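Local coordinates for type I modular polyketide synthase (Streptomyces albus subsp. albus, PDB 6IYT), which probably transfers an ethylmalonyl extender unit from ethylmalonyl-coenzyme A to the acyl carrier protein during salinomycin chain assembly, at residues S239-D244 with E329-L334; A322-L327 with Y365-C370; P378-L383 with D389-S394; A382-G387 with V413-Q418. One frame throughout, in Å; residues are numbered along the deposited sequence.

Contact 1: residues S239-D244 with E329-L334; sequences SQLFAD and ERILDL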
# COMPACT_ATOMS: atom_id res chain seq x y z
N SER A 239 7.62 11.39 -14.82
CA SER A 239 8.23 12.05 -13.67
C SER A 239 9.42 12.93 -14.08
O SER A 239 9.61 14.01 -13.53
CB SER A 239 8.62 11.06 -12.56
OG SER A 239 9.62 10.13 -12.96
N GLN A 240 10.17 12.50 -15.08
CA GLN A 240 11.25 13.36 -15.64
C GLN A 240 10.68 14.63 -16.28
O GLN A 240 11.19 15.74 -16.05
CB GLN A 240 12.06 12.61 -16.68
CG GLN A 240 13.27 13.39 -17.18
CD GLN A 240 14.26 13.71 -16.08
OE1 GLN A 240 14.84 12.79 -15.45
NE2 GLN A 240 14.54 14.99 -15.88
N LEU A 241 9.56 14.51 -16.97
CA LEU A 241 8.93 15.73 -17.58
C LEU A 241 8.53 16.70 -16.49
O LEU A 241 8.79 17.92 -16.57
CB LEU A 241 7.72 15.38 -18.42
CG LEU A 241 7.00 16.55 -19.05
CD1 LEU A 241 7.90 17.28 -20.02
CD2 LEU A 241 5.73 16.06 -19.73
N PHE A 242 7.95 16.16 -15.43
CA PHE A 242 7.54 16.99 -14.30
C PHE A 242 8.75 17.64 -13.61
O PHE A 242 8.65 18.79 -13.13
CB PHE A 242 6.73 16.17 -13.31
CG PHE A 242 5.38 15.77 -13.80
CD1 PHE A 242 4.89 16.27 -14.99
CD2 PHE A 242 4.56 14.96 -13.04
CE1 PHE A 242 3.63 15.92 -15.45
CE2 PHE A 242 3.30 14.56 -13.53
CZ PHE A 242 2.83 15.10 -14.69
N ALA A 243 9.83 16.89 -13.46
CA ALA A 243 11.09 17.45 -12.91
C ALA A 243 11.57 18.62 -13.77
O ALA A 243 12.08 19.64 -13.25
CB ALA A 243 12.18 16.37 -12.86
N ASP A 244 11.49 18.44 -15.07
CA ASP A 244 11.90 19.47 -16.01
C ASP A 244 11.04 20.74 -16.07
O ASP A 244 11.56 21.82 -16.32
CB ASP A 244 12.09 18.89 -17.41
CG ASP A 244 13.24 17.88 -17.46
OD1 ASP A 244 14.10 17.97 -16.62
OD2 ASP A 244 13.28 17.04 -18.34
N GLU A 329 0.58 18.24 -25.07
CA GLU A 329 1.17 17.77 -26.34
C GLU A 329 2.45 16.94 -26.10
O GLU A 329 2.66 15.88 -26.73
CB GLU A 329 1.48 18.97 -27.24
CG GLU A 329 0.24 19.61 -27.83
CD GLU A 329 -0.64 20.28 -26.79
OE1 GLU A 329 -1.89 20.10 -26.89
OE2 GLU A 329 -0.09 21.00 -25.91
N ARG A 330 3.29 17.41 -25.20
CA ARG A 330 4.51 16.69 -24.86
C ARG A 330 4.24 15.31 -24.24
O ARG A 330 4.93 14.36 -24.50
CB ARG A 330 5.41 17.55 -23.97
CG ARG A 330 6.04 18.69 -24.72
CD ARG A 330 6.63 19.73 -23.80
NE ARG A 330 7.93 19.33 -23.31
CZ ARG A 330 8.68 20.12 -22.55
NH1 ARG A 330 8.25 21.31 -22.21
NH2 ARG A 330 9.87 19.70 -22.14
N ILE A 331 3.22 15.26 -23.40
CA ILE A 331 2.89 14.01 -22.74
C ILE A 331 2.44 12.98 -23.77
O ILE A 331 2.88 11.83 -23.75
CB ILE A 331 1.83 14.20 -21.63
CG1 ILE A 331 2.46 14.92 -20.43
CG2 ILE A 331 1.23 12.87 -21.23
CD1 ILE A 331 1.45 15.62 -19.52
N LEU A 332 1.62 13.41 -24.73
CA LEU A 332 1.16 12.46 -25.79
C LEU A 332 2.31 11.96 -26.64
O LEU A 332 2.38 10.77 -26.95
CB LEU A 332 0.09 13.09 -26.67
CG LEU A 332 -1.21 13.55 -26.03
CD1 LEU A 332 -2.20 14.00 -27.08
CD2 LEU A 332 -1.84 12.45 -25.16
N ASP A 333 3.29 12.82 -26.91
CA ASP A 333 4.45 12.41 -27.65
C ASP A 333 5.32 11.46 -26.85
O ASP A 333 5.80 10.45 -27.38
CB ASP A 333 5.29 13.64 -28.06
CG ASP A 333 4.90 14.20 -29.40
OD1 ASP A 333 4.20 13.51 -30.19
OD2 ASP A 333 5.30 15.38 -29.69
N LEU A 334 5.52 11.77 -25.57
CA LEU A 334 6.42 10.99 -24.72
C LEU A 334 5.90 9.57 -24.50
O LEU A 334 6.67 8.62 -24.46
CB LEU A 334 6.52 11.67 -23.35
CG LEU A 334 7.82 12.06 -22.68
CD1 LEU A 334 9.06 11.99 -23.56
CD2 LEU A 334 7.66 13.45 -22.07
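Leu241 pushes both of its methyl groups into the facing helix, CD2 lying 3.5 Å from CG1 of Ile331, in an antiparallel helix pair of the acyltransferase domain. The short axes run 149° apart and stay 11.3 Å from each other at their closest, a separation bridged by long side chains rather than by backbone. The contact is essentially one leucine against three residues. With CG trans to the backbone N (chi1 179°), Leu241 reaches across to the facing helix and its fork divides the work: CD2 enters between Ile331, whose side chain it meets at about a right angle, and Leu334, whose CD2 is 4.0 Å from CD2 of Leu241; CD1 turns to Arg330. The buried side of the pair continues through Phe242 and Ile331, which both pack on Cys370 of helix 363-371. On the solvent side Arg330 bends at chi3, and its guanidinium forms a salt bridge through NH1 with Glu245, just beyond Leu241's own helix segment. The same flat group thus pairs charge with one residue and offers a face to another: CD1 of Leu241 sits 3.5 Å above the guanidinium plane, displaced toward its rim, with Arg330 NH2 at 3.8 Å from that methyl carbon.

Contact 2: residues A322-L327 with Y365-C370; sequences AQVDPL and YWFENC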
# COMPACT_ATOMS: atom_id res chain seq x y z
N ALA A 322 -4.71 22.78 -13.75
CA ALA A 322 -4.43 23.37 -15.06
C ALA A 322 -2.94 23.56 -15.37
O ALA A 322 -2.57 23.79 -16.51
CB ALA A 322 -5.15 24.71 -15.20
N GLN A 323 -2.09 23.47 -14.36
CA GLN A 323 -0.62 23.53 -14.61
C GLN A 323 -0.15 22.46 -15.56
O GLN A 323 0.87 22.63 -16.22
CB GLN A 323 0.19 23.44 -13.32
CG GLN A 323 0.10 24.70 -12.46
CD GLN A 323 1.22 24.80 -11.42
OE1 GLN A 323 2.36 24.30 -11.62
NE2 GLN A 323 0.92 25.48 -10.32
N VAL A 324 -0.88 21.36 -15.64
CA VAL A 324 -0.47 20.30 -16.53
C VAL A 324 -0.98 20.51 -17.96
O VAL A 324 -0.47 19.90 -18.88
CB VAL A 324 -0.82 18.89 -16.03
CG1 VAL A 324 -0.34 18.69 -14.60
CG2 VAL A 324 -2.27 18.63 -16.13
N ASP A 325 -1.90 21.46 -18.18
CA ASP A 325 -2.39 21.67 -19.54
C ASP A 325 -1.30 22.01 -20.58
O ASP A 325 -1.34 21.50 -21.70
CB ASP A 325 -3.52 22.69 -19.59
CG ASP A 325 -4.85 22.10 -19.14
OD1 ASP A 325 -5.13 20.91 -19.47
OD2 ASP A 325 -5.59 22.80 -18.44
N PRO A 326 -0.34 22.87 -20.21
CA PRO A 326 0.66 23.23 -21.21
C PRO A 326 1.51 22.06 -21.61
O PRO A 326 2.31 22.18 -22.54
CB PRO A 326 1.51 24.29 -20.51
CG PRO A 326 0.61 24.90 -19.50
CD PRO A 326 -0.36 23.83 -19.08
N LEU A 327 1.49 21.00 -20.82
CA LEU A 327 2.31 19.83 -21.09
C LEU A 327 1.60 18.76 -21.91
O LEU A 327 2.20 17.77 -22.25
CB LEU A 327 2.80 19.19 -19.80
CG LEU A 327 3.62 20.11 -18.91
CD1 LEU A 327 4.15 19.34 -17.72
CD2 LEU A 327 4.74 20.75 -19.71
N TYR A 365 -5.04 8.45 -21.92
CA TYR A 365 -5.38 8.10 -20.52
C TYR A 365 -4.36 8.61 -19.53
O TYR A 365 -4.72 9.16 -18.51
CB TYR A 365 -5.54 6.61 -20.36
CG TYR A 365 -6.04 6.24 -19.00
CD1 TYR A 365 -7.40 6.28 -18.70
CD2 TYR A 365 -5.15 5.98 -17.97
CE1 TYR A 365 -7.86 6.04 -17.42
CE2 TYR A 365 -5.60 5.79 -16.67
CZ TYR A 365 -6.95 5.70 -16.43
OH TYR A 365 -7.38 5.55 -15.15
N TRP A 366 -3.08 8.44 -19.82
CA TRP A 366 -2.05 8.86 -18.90
C TRP A 366 -1.92 10.38 -18.80
O TRP A 366 -1.66 10.89 -17.72
CB TRP A 366 -0.73 8.21 -19.22
CG TRP A 366 -0.76 6.73 -19.02
CD1 TRP A 366 -0.71 5.78 -20.00
CD2 TRP A 366 -1.05 6.04 -17.80
NE1 TRP A 366 -0.95 4.55 -19.47
CE2 TRP A 366 -1.22 4.68 -18.13
CE3 TRP A 366 -1.31 6.46 -16.49
CZ2 TRP A 366 -1.54 3.73 -17.18
CZ3 TRP A 366 -1.60 5.50 -15.53
CH2 TRP A 366 -1.69 4.15 -15.87
N PHE A 367 -2.35 11.10 -19.85
CA PHE A 367 -2.55 12.52 -19.70
C PHE A 367 -3.70 12.84 -18.75
O PHE A 367 -3.54 13.62 -17.83
CB PHE A 367 -2.79 13.21 -21.02
CG PHE A 367 -3.11 14.67 -20.86
CD1 PHE A 367 -2.12 15.56 -20.48
CD2 PHE A 367 -4.42 15.10 -20.88
CE1 PHE A 367 -2.43 16.89 -20.20
CE2 PHE A 367 -4.74 16.46 -20.66
CZ PHE A 367 -3.74 17.34 -20.30
N GLU A 368 -4.86 12.23 -18.96
CA GLU A 368 -6.01 12.47 -18.09
C GLU A 368 -5.68 12.09 -16.64
O GLU A 368 -6.07 12.79 -15.70
CB GLU A 368 -7.21 11.67 -18.57
CG GLU A 368 -7.78 12.13 -19.91
CD GLU A 368 -8.32 13.53 -19.88
OE1 GLU A 368 -9.17 13.82 -18.98
OE2 GLU A 368 -7.96 14.34 -20.79
N ASN A 369 -4.94 11.00 -16.47
CA ASN A 369 -4.54 10.57 -15.12
C ASN A 369 -3.76 11.66 -14.36
O ASN A 369 -3.99 11.84 -13.16
CB ASN A 369 -3.74 9.29 -15.21
CG ASN A 369 -3.00 8.97 -13.94
OD1 ASN A 369 -1.84 9.41 -13.75
ND2 ASN A 369 -3.58 8.12 -13.14
N CYS A 370 -2.92 12.43 -15.05
CA CYS A 370 -2.18 13.48 -14.35
C CYS A 370 -2.82 14.85 -14.41
O CYS A 370 -2.49 15.71 -13.62
CB CYS A 370 -0.75 13.53 -14.79
SG CYS A 370 -0.46 14.10 -16.46
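A trans chi1 of 175° swings the ring of Phe367 out from its helix toward the 3-10 turn at 322-324, while Asp325, with chi1 at -78°, folds its carboxylate back to meet it although its CB starts off in the other direction. The two side chains cross at about a right angle, and the edge of the Phe367 ring meets one side-chain oxygen, Asp325 OD1, and one backbone oxygen, Val324 O, which also accepts the N-H of Leu327. Val324 O lies near the ring plane, 3.8 Å from CE1 of Phe367, and Asp325 OD1 does the same at the next carbon, 3.9 Å from CZ. Such an edge carries the partly positive ring hydrogens, so the approach is probably mildly favourable electrostatically. OD1 has a stronger partner in Arg371, a salt bridge that probably helps hold the carboxylate beside the ring. Both methyls of Val324 rest against the carbonyl oxygen of Cys370, CG1 3.8 Å from Cys370 O. Phe367 also stacks with the ring of His328, and Cys370 is joined to His320 by a backbone hydrogen bond. The result is a loop docked by aromatic-edge and methyl packing on helix 363-371, inside the acyltransferase fold and close to a probable GxSxG nucleophile elbow.

Contact 3: residues P378-L383 with D389-S394; sequences PVVRAL and DVFVES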
# COMPACT_ATOMS: atom_id res chain seq x y z
N PRO A 378 -15.31 8.29 -4.53
CA PRO A 378 -16.43 7.66 -5.25
C PRO A 378 -16.12 6.23 -5.73
O PRO A 378 -17.00 5.38 -5.81
CB PRO A 378 -16.67 8.59 -6.44
CG PRO A 378 -15.89 9.83 -6.18
CD PRO A 378 -14.88 9.57 -5.14
N VAL A 379 -14.87 5.97 -6.03
CA VAL A 379 -14.48 4.64 -6.44
C VAL A 379 -14.48 3.67 -5.24
O VAL A 379 -14.94 2.54 -5.37
CB VAL A 379 -13.10 4.67 -7.14
CG1 VAL A 379 -12.59 3.25 -7.35
CG2 VAL A 379 -13.21 5.42 -8.46
N VAL A 380 -14.09 4.14 -4.07
CA VAL A 380 -14.22 3.32 -2.87
C VAL A 380 -15.70 2.93 -2.65
O VAL A 380 -16.01 1.79 -2.34
CB VAL A 380 -13.69 4.04 -1.64
CG1 VAL A 380 -13.96 3.23 -0.37
CG2 VAL A 380 -12.21 4.29 -1.79
N ARG A 381 -16.59 3.91 -2.76
CA ARG A 381 -18.03 3.64 -2.66
C ARG A 381 -18.46 2.56 -3.67
O ARG A 381 -19.18 1.63 -3.33
CB ARG A 381 -18.82 4.92 -2.89
CG ARG A 381 -18.62 5.97 -1.84
CD ARG A 381 -19.47 7.20 -2.11
NE ARG A 381 -19.09 8.26 -1.22
CZ ARG A 381 -19.58 8.43 0.01
NH1 ARG A 381 -19.08 9.35 0.82
NH2 ARG A 381 -20.61 7.68 0.41
N ALA A 382 -18.00 2.69 -4.90
CA ALA A 382 -18.40 1.80 -5.92
C ALA A 382 -17.85 0.39 -5.66
O ALA A 382 -18.55 -0.62 -5.87
CB ALA A 382 -17.95 2.32 -7.26
N LEU A 383 -16.60 0.32 -5.17
CA LEU A 383 -16.00 -0.96 -4.78
C LEU A 383 -16.82 -1.64 -3.68
O LEU A 383 -17.12 -2.82 -3.77
CB LEU A 383 -14.54 -0.76 -4.34
CG LEU A 383 -13.59 -0.48 -5.50
CD1 LEU A 383 -12.31 0.15 -4.99
CD2 LEU A 383 -13.27 -1.77 -6.24
N ASP A 389 -14.78 -5.95 0.37
CA ASP A 389 -14.57 -5.50 1.75
C ASP A 389 -13.16 -5.75 2.29
O ASP A 389 -12.93 -5.57 3.46
CB ASP A 389 -15.63 -6.10 2.72
CG ASP A 389 -15.52 -7.61 2.87
OD1 ASP A 389 -14.66 -8.23 2.18
OD2 ASP A 389 -16.37 -8.21 3.60
N VAL A 390 -12.21 -6.04 1.41
CA VAL A 390 -10.83 -6.15 1.82
C VAL A 390 -10.04 -5.26 0.89
O VAL A 390 -9.97 -5.52 -0.31
CB VAL A 390 -10.28 -7.62 1.71
CG1 VAL A 390 -8.79 -7.67 2.07
CG2 VAL A 390 -11.07 -8.58 2.63
N PHE A 391 -9.40 -4.25 1.47
CA PHE A 391 -8.64 -3.27 0.72
C PHE A 391 -7.24 -3.36 1.22
O PHE A 391 -7.00 -3.07 2.40
CB PHE A 391 -9.16 -1.85 0.99
CG PHE A 391 -10.53 -1.57 0.39
CD1 PHE A 391 -11.67 -2.13 0.93
CD2 PHE A 391 -10.69 -0.66 -0.64
CE1 PHE A 391 -12.93 -1.80 0.45
CE2 PHE A 391 -11.93 -0.45 -1.22
CZ PHE A 391 -13.05 -1.03 -0.67
N VAL A 392 -6.31 -3.76 0.37
CA VAL A 392 -4.93 -3.92 0.80
C VAL A 392 -4.10 -2.83 0.14
O VAL A 392 -4.03 -2.76 -1.08
CB VAL A 392 -4.38 -5.30 0.39
CG1 VAL A 392 -2.87 -5.40 0.66
CG2 VAL A 392 -5.15 -6.40 1.08
N GLU A 393 -3.55 -1.92 0.94
CA GLU A 393 -2.73 -0.86 0.39
C GLU A 393 -1.29 -1.34 0.29
O GLU A 393 -0.64 -1.59 1.28
CB GLU A 393 -2.87 0.45 1.19
CG GLU A 393 -2.13 1.62 0.54
CD GLU A 393 -2.10 2.85 1.40
OE1 GLU A 393 -3.18 3.28 1.86
OE2 GLU A 393 -0.99 3.45 1.56
N SER A 394 -0.85 -1.53 -0.95
CA SER A 394 0.44 -2.12 -1.27
C SER A 394 1.55 -1.05 -1.26
O SER A 394 2.12 -0.72 -2.31
CB SER A 394 0.35 -2.79 -2.64
OG SER A 394 1.50 -3.58 -2.92
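Phe391 supplies more than half of the surface buried here, its ring reaching from strand 388-393 to helix 376-385, where Leu383 and Val380 receive it. The phenyl group spans the space between sheet and helix, CA of Phe391 staying 9.4 Å from CA of Val380. The chi1 of -70° sets CG opposite the carbonyl carbon, and the ring's far end, CE2 and CZ, does all the touching. Leu383 meets this end with two of its carbons, CB and CD1: CD1 is 3.8 Å from CE2 of Phe391, and CB is 4.0 Å from CZ of the same ring, the two side chains meeting at a slant. Val380, one helical turn earlier, adds a lighter contact, its CG1 lying 4.3 Å from CE2 of Phe391. All three residues are buried and wholly apolar, so the joint rests on van der Waals contact and the exclusion of water. Helix and strand follow one another directly in sequence, and a helix packed on the next strand of a parallel sheet is the alpha/beta layering of the acyltransferase fold. Strand 388-393 lies inside a four-stranded parallel sheet, between 120-125 and 416-418; Phe391 also touches Val122 on the former, while Val380 packs on Thr407 of helix 401-411.

Contact 4: residues A382-G387 with V413-Q418; sequences ALIADG and VEVLAQ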
# COMPACT_ATOMS: atom_id res chain seq x y z
N ALA A 382 -18.00 2.69 -4.90
CA ALA A 382 -18.40 1.80 -5.92
C ALA A 382 -17.85 0.39 -5.66
O ALA A 382 -18.55 -0.62 -5.87
CB ALA A 382 -17.95 2.32 -7.26
N LEU A 383 -16.60 0.32 -5.17
CA LEU A 383 -16.00 -0.96 -4.78
C LEU A 383 -16.82 -1.64 -3.68
O LEU A 383 -17.12 -2.82 -3.77
CB LEU A 383 -14.54 -0.76 -4.34
CG LEU A 383 -13.59 -0.48 -5.50
CD1 LEU A 383 -12.31 0.15 -4.99
CD2 LEU A 383 -13.27 -1.77 -6.24
N ILE A 384 -17.19 -0.90 -2.65
CA ILE A 384 -17.96 -1.46 -1.57
C ILE A 384 -19.30 -1.98 -2.10
O ILE A 384 -19.74 -3.10 -1.78
CB ILE A 384 -18.19 -0.43 -0.48
CG1 ILE A 384 -16.86 -0.13 0.23
CG2 ILE A 384 -19.20 -0.96 0.53
CD1 ILE A 384 -16.93 0.99 1.20
N ALA A 385 -19.94 -1.19 -2.95
CA ALA A 385 -21.23 -1.61 -3.53
C ALA A 385 -21.08 -2.84 -4.42
O ALA A 385 -22.01 -3.66 -4.52
CB ALA A 385 -21.83 -0.45 -4.33
N ASP A 386 -19.89 -3.02 -5.01
CA ASP A 386 -19.60 -4.16 -5.88
C ASP A 386 -19.15 -5.42 -5.08
O ASP A 386 -18.66 -6.39 -5.66
CB ASP A 386 -18.52 -3.78 -6.92
CG ASP A 386 -19.09 -2.93 -8.09
OD1 ASP A 386 -20.33 -2.71 -8.10
OD2 ASP A 386 -18.30 -2.48 -8.97
N GLY A 387 -19.16 -5.31 -3.76
CA GLY A 387 -18.98 -6.43 -2.85
C GLY A 387 -17.54 -6.62 -2.40
O GLY A 387 -17.15 -7.74 -2.03
N VAL A 413 -20.99 0.38 5.86
CA VAL A 413 -20.54 -1.00 5.61
C VAL A 413 -19.14 -1.16 6.20
O VAL A 413 -18.30 -0.31 6.02
CB VAL A 413 -20.48 -1.31 4.08
CG1 VAL A 413 -19.91 -2.70 3.84
CG2 VAL A 413 -21.85 -1.18 3.44
N GLU A 414 -18.95 -2.19 7.00
CA GLU A 414 -17.64 -2.49 7.58
C GLU A 414 -16.73 -3.07 6.52
O GLU A 414 -17.11 -4.04 5.86
CB GLU A 414 -17.77 -3.50 8.70
CG GLU A 414 -17.76 -2.90 10.09
CD GLU A 414 -17.02 -3.77 11.08
OE1 GLU A 414 -16.68 -4.93 10.74
OE2 GLU A 414 -16.73 -3.28 12.20
N VAL A 415 -15.52 -2.53 6.40
CA VAL A 415 -14.50 -3.14 5.52
C VAL A 415 -13.15 -3.22 6.26
O VAL A 415 -12.99 -2.62 7.32
CB VAL A 415 -14.29 -2.31 4.23
CG1 VAL A 415 -15.61 -2.08 3.53
CG2 VAL A 415 -13.62 -0.97 4.55
N LEU A 416 -12.23 -4.05 5.73
CA LEU A 416 -10.84 -4.05 6.22
C LEU A 416 -9.99 -3.18 5.32
O LEU A 416 -10.02 -3.33 4.10
CB LEU A 416 -10.29 -5.46 6.24
CG LEU A 416 -8.79 -5.59 6.51
CD1 LEU A 416 -8.44 -5.22 7.93
CD2 LEU A 416 -8.34 -7.00 6.18
N ALA A 417 -9.33 -2.20 5.92
CA ALA A 417 -8.39 -1.34 5.21
C ALA A 417 -7.01 -1.52 5.80
O ALA A 417 -6.76 -1.16 6.95
CB ALA A 417 -8.84 0.11 5.31
N GLN A 418 -6.17 -2.24 5.08
CA GLN A 418 -4.97 -2.81 5.64
C GLN A 418 -3.79 -2.27 4.86
O GLN A 418 -3.76 -2.39 3.66
CB GLN A 418 -5.03 -4.31 5.51
CG GLN A 418 -3.80 -4.99 6.00
CD GLN A 418 -3.62 -4.79 7.44
OE1 GLN A 418 -4.53 -5.06 8.21
NE2 GLN A 418 -2.48 -4.22 7.84
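This is apolar packing of the last turn of helix 376-385 against the chain that leads into strand 416-418, the outermost strand of the parallel sheet on this side. Ile384 faces it with two branches, one for each valine. CG2, trans to the backbone N, meets Val413, coming 3.8 Å from CB and about as near to both of that valine's methyl carbons, the two side chains lying alongside and running in opposite senses. The other branch, set by a chi1 of -69°, runs at about a right angle to Val415: CG1 of Ile384 is 4.0 Å from CG1 of Val415, and CD1 of Ile384 is 4.1 Å from the same methyl. Val413 and Val415 are alternate residues of an extended chain, so both turn to the helix while Glu414 between them points away. Just beyond Ile384 the helix closes in a Schellman motif, in which Gly387, with phi 94°, donates its N-H to Ile384 O. Ser408 of helix 401-411 touches both Ile384 and Val415 and helps enclose them. Since only methyl, methylene and methine groups meet across the contact, its hold is hydrophobic and weakly directional, with burial deepest at Ile384 and falling off toward the exposed Val413.

Overall arrangement
Following the chain from the N terminus, segment 239-244 comes first and, 85 residues on, segment 329-334 closes contact 1. Before that happens contact 2 has opened at 322-327, and it closes later at 365-370, so the two cross; their side chains touch, and together they join two helices, a loop and helix 363-371 into one cluster. Contacts 3 and 4 come after both, and overlap each other. Both start on helix 376-385 and share Ala382 and Leu383: contact 3 closes almost at once on strand 388-393, contact 4 after helix 401-411, at the neighbouring strand 416-418. The two clusters lie apart, the centres of contacts 1 and 3 being about 30 Å from each other.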